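Local coordinates for HTH marR-type domain-containing protein (Streptococcus agalactiae serotype III, PDB 7DVR) that binds heme as a sensor protein and, as a MarR-type helix-turn-helix protein, probably binds DNA to regulate transcription, at residues 119-123 / 124-128. Residues are numbered along the deposited sequence; the frame is centred on the assembly and turned at random.
Sequences AGITK and EEIRT. With HEM (protoporphyrin IX containing Fe), chain B.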
loop_
_atom_site.group_PDB
_atom_site.type_symbol
_atom_site.label_atom_id
_atom_site.label_comp_id
_atom_site.label_asym_id
_atom_site.label_seq_id
_atom_site.Cartn_x
_atom_site.Cartn_y
_atom_site.Cartn_z
ATOM N N ALA A 119 -8.566 -16.775 8.370
ATOM C CA ALA A 119 -9.342 -18.005 8.107
ATOM C C ALA A 119 -9.010 -18.505 6.703
ATOM O O ALA A 119 -9.087 -17.734 5.729
ATOM C CB ALA A 119 -10.812 -17.789 8.281
ATOM N N GLY A 120 -8.661 -19.782 6.604
ATOM C CA GLY A 120 -8.401 -20.405 5.298
ATOM C C GLY A 120 -7.001 -20.136 4.811
ATOM O O GLY A 120 -6.751 -20.317 3.610
ATOM N N ILE A 121 -6.098 -19.803 5.734
ATOM C CA ILE A 121 -4.656 -19.548 5.450
ATOM C C ILE A 121 -3.764 -20.314 6.450
ATOM O O ILE A 121 -3.911 -20.128 7.659
ATOM C CB ILE A 121 -4.360 -18.024 5.474
ATOM C CG1 ILE A 121 -5.178 -17.250 4.443
ATOM C CG2 ILE A 121 -2.878 -17.793 5.266
ATOM C CD1 ILE A 121 -5.306 -15.749 4.736
ATOM N N THR A 122 -2.768 -21.076 5.989
ATOM C CA THR A 122 -1.935 -21.944 6.869
ATOM C C THR A 122 -0.707 -21.192 7.376
ATOM O O THR A 122 -0.352 -20.116 6.760
ATOM C CB THR A 122 -1.526 -23.189 6.099
ATOM O OG1 THR A 122 -0.587 -22.833 5.077
ATOM C CG2 THR A 122 -2.735 -23.854 5.471
ATOM N N LYS A 123 -0.033 -21.764 8.373
ATOM C CA LYS A 123 1.208 -21.168 8.923
ATOM C C LYS A 123 2.273 -21.207 7.832
ATOM O O LYS A 123 3.108 -20.289 7.819
ATOM C CB LYS A 123 1.703 -21.879 10.185
ATOM C CG LYS A 123 0.619 -22.193 11.210
ATOM C CD LYS A 123 0.907 -21.721 12.622
ATOM C CE LYS A 123 0.511 -20.270 12.846
ATOM N NZ LYS A 123 1.104 -19.716 14.086
ATOM N N GLU A 124 2.246 -22.250 6.992
ATOM C CA GLU A 124 3.218 -22.449 5.896
ATOM C C GLU A 124 3.007 -21.360 4.851
ATOM O O GLU A 124 3.989 -20.757 4.410
ATOM C CB GLU A 124 3.082 -23.827 5.238
ATOM C CG GLU A 124 3.914 -23.941 3.969
ATOM C CD GLU A 124 5.423 -23.981 4.203
ATOM O OE1 GLU A 124 5.841 -23.962 5.398
ATOM O OE2 GLU A 124 6.181 -24.112 3.206
ATOM N N GLU A 125 1.750 -21.141 4.463
ATOM C CA GLU A 125 1.388 -20.098 3.469
ATOM C C GLU A 125 1.825 -18.690 3.934
ATOM O O GLU A 125 2.300 -17.872 3.082
ATOM C CB GLU A 125 -0.106 -20.166 3.200
ATOM C CG GLU A 125 -0.496 -21.328 2.306
ATOM C CD GLU A 125 -2.003 -21.456 2.101
ATOM O OE1 GLU A 125 -2.787 -21.013 2.994
ATOM O OE2 GLU A 125 -2.403 -21.992 1.035
ATOM N N ILE A 126 1.680 -18.406 5.226
ATOM C CA ILE A 126 2.118 -17.104 5.846
ATOM C C ILE A 126 3.630 -17.004 5.675
ATOM O O ILE A 126 4.119 -15.975 5.175
ATOM C CB ILE A 126 1.742 -17.010 7.337
ATOM C CG1 ILE A 126 0.230 -16.975 7.563
ATOM C CG2 ILE A 126 2.428 -15.821 8.021
ATOM C CD1 ILE A 126 -0.507 -16.037 6.696
ATOM N N ARG A 127 4.327 -18.082 6.041
ATOM C CA ARG A 127 5.801 -18.144 6.015
ATOM C C ARG A 127 6.285 -17.880 4.596
ATOM O O ARG A 127 7.249 -17.129 4.438
ATOM C CB ARG A 127 6.261 -19.518 6.497
ATOM C CG ARG A 127 7.732 -19.571 6.888
ATOM C CD ARG A 127 8.355 -20.967 6.780
ATOM N NE ARG A 127 8.182 -21.578 5.462
ATOM C CZ ARG A 127 8.873 -21.260 4.359
ATOM N NH1 ARG A 127 9.817 -20.329 4.375
ATOM N NH2 ARG A 127 8.615 -21.888 3.227
ATOM N N THR A 128 5.612 -18.495 3.624
ATOM C CA THR A 128 5.904 -18.374 2.177
ATOM C C THR A 128 5.705 -16.912 1.755
ATOM O O THR A 128 6.673 -16.241 1.288
ATOM C CB THR A 128 4.999 -19.296 1.358
ATOM O OG1 THR A 128 5.494 -20.645 1.510
ATOM C CG2 THR A 128 5.007 -18.998 -0.128
HETATM C CHA HEM B . 0.254 -11.399 14.549
HETATM C CHB HEM B . -0.929 -7.040 15.963
HETATM C CHC HEM B . -3.455 -6.553 11.949
HETATM C CHD HEM B . -1.594 -10.589 10.255
HETATM C C1A HEM B . 0.089 -10.270 15.261
HETATM C C2A HEM B . 0.610 -10.104 16.540
HETATM C C3A HEM B . 0.277 -8.874 16.932
HETATM C C4A HEM B . -0.422 -8.282 15.901
HETATM C CMA HEM B . 0.629 -8.259 18.255
HETATM C CAA HEM B . 1.394 -11.102 17.358
HETATM C CBA HEM B . 0.448 -11.938 18.240
HETATM C CGA HEM B . 1.200 -12.959 19.076
HETATM O O1A HEM B . 2.226 -12.611 19.705
HETATM O O2A HEM B . 0.806 -14.149 19.157
HETATM C C1B HEM B . -1.738 -6.573 14.962
HETATM C C2B HEM B . -2.392 -5.349 15.102
HETATM C C3B HEM B . -3.138 -5.202 13.976
HETATM C C4B HEM B . -2.886 -6.376 13.169
HETATM C CMB HEM B . -2.256 -4.417 16.276
HETATM C CAB HEM B . -3.963 -4.091 13.550
HETATM C CBB HEM B . -3.984 -2.968 14.228
HETATM C C1C HEM B . -3.127 -7.578 11.117
HETATM C C2C HEM B . -3.481 -7.654 9.791
HETATM C C3C HEM B . -2.938 -8.810 9.300
HETATM C C4C HEM B . -2.267 -9.423 10.355
HETATM C CMC HEM B . -4.302 -6.625 9.084
HETATM C CAC HEM B . -3.083 -9.387 7.975
HETATM C CBC HEM B . -4.025 -8.960 7.142
HETATM C C1D HEM B . -0.948 -11.114 11.337
HETATM C C2D HEM B . -0.349 -12.421 11.260
HETATM C C3D HEM B . 0.158 -12.660 12.458
HETATM C C4D HEM B . -0.144 -11.488 13.252
HETATM C CMD HEM B . -0.316 -13.358 10.084
HETATM C CAD HEM B . 0.892 -13.906 12.876
HETATM C CBD HEM B . 0.128 -14.677 13.971
HETATM C CGD HEM B . 0.946 -15.857 14.453
HETATM O O1D HEM B . 1.003 -16.892 13.750
HETATM O O2D HEM B . 1.561 -15.818 15.550
HETATM N NA HEM B . -0.538 -9.145 14.880
HETATM N NB HEM B . -2.068 -7.136 13.817
HETATM N NC HEM B . -2.409 -8.655 11.429
HETATM N ND HEM B . -0.807 -10.613 12.534
HETATM FE FE HEM B . -1.411 -8.980 13.127
#
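With chi1 at 70°, OG1 of T122 is flanked by its own backbone N and carbonyl carbon and faces the first turn of helix 123-139, while E125 swings CG back beside its backbone N and then runs extended toward T122. Two reciprocal bonds result. E125 N donates to T122 OG1 at 2.9 Å. T122 N donates in return to E125 OE1 at 3.0 Å, and both bonds are nearly straight at 163°. The carboxylate oxygen is met on its anti side, 28° out of plane. This is a capping box, with T122 as N-cap. The first i to i+4 bonds of the helix follow, I126 N to T122 O and R127 N to K123 O. Just before the cap, CG2 of I121 presses on CD1 of I126 at 3.3 Å, a tight contact between side chains crossing at about a right angle. K123 bends at chi2 and chi3 and sends NZ to O1D of the heme, 2.8 Å away, binding the propionate from the first turn. Along the exposed flank, R127 NH2 makes a 3.3 Å salt bridge to E124 OE2, reaching it from above the carboxylate plane. The other oxygen of E125, OE2, pairs with K131 of the second subunit. One carboxylate thus serves both the helix start and the dimer interface; its negative charge should suit the positive end of the helix dipole, and K123 would offset the charge of the propionate.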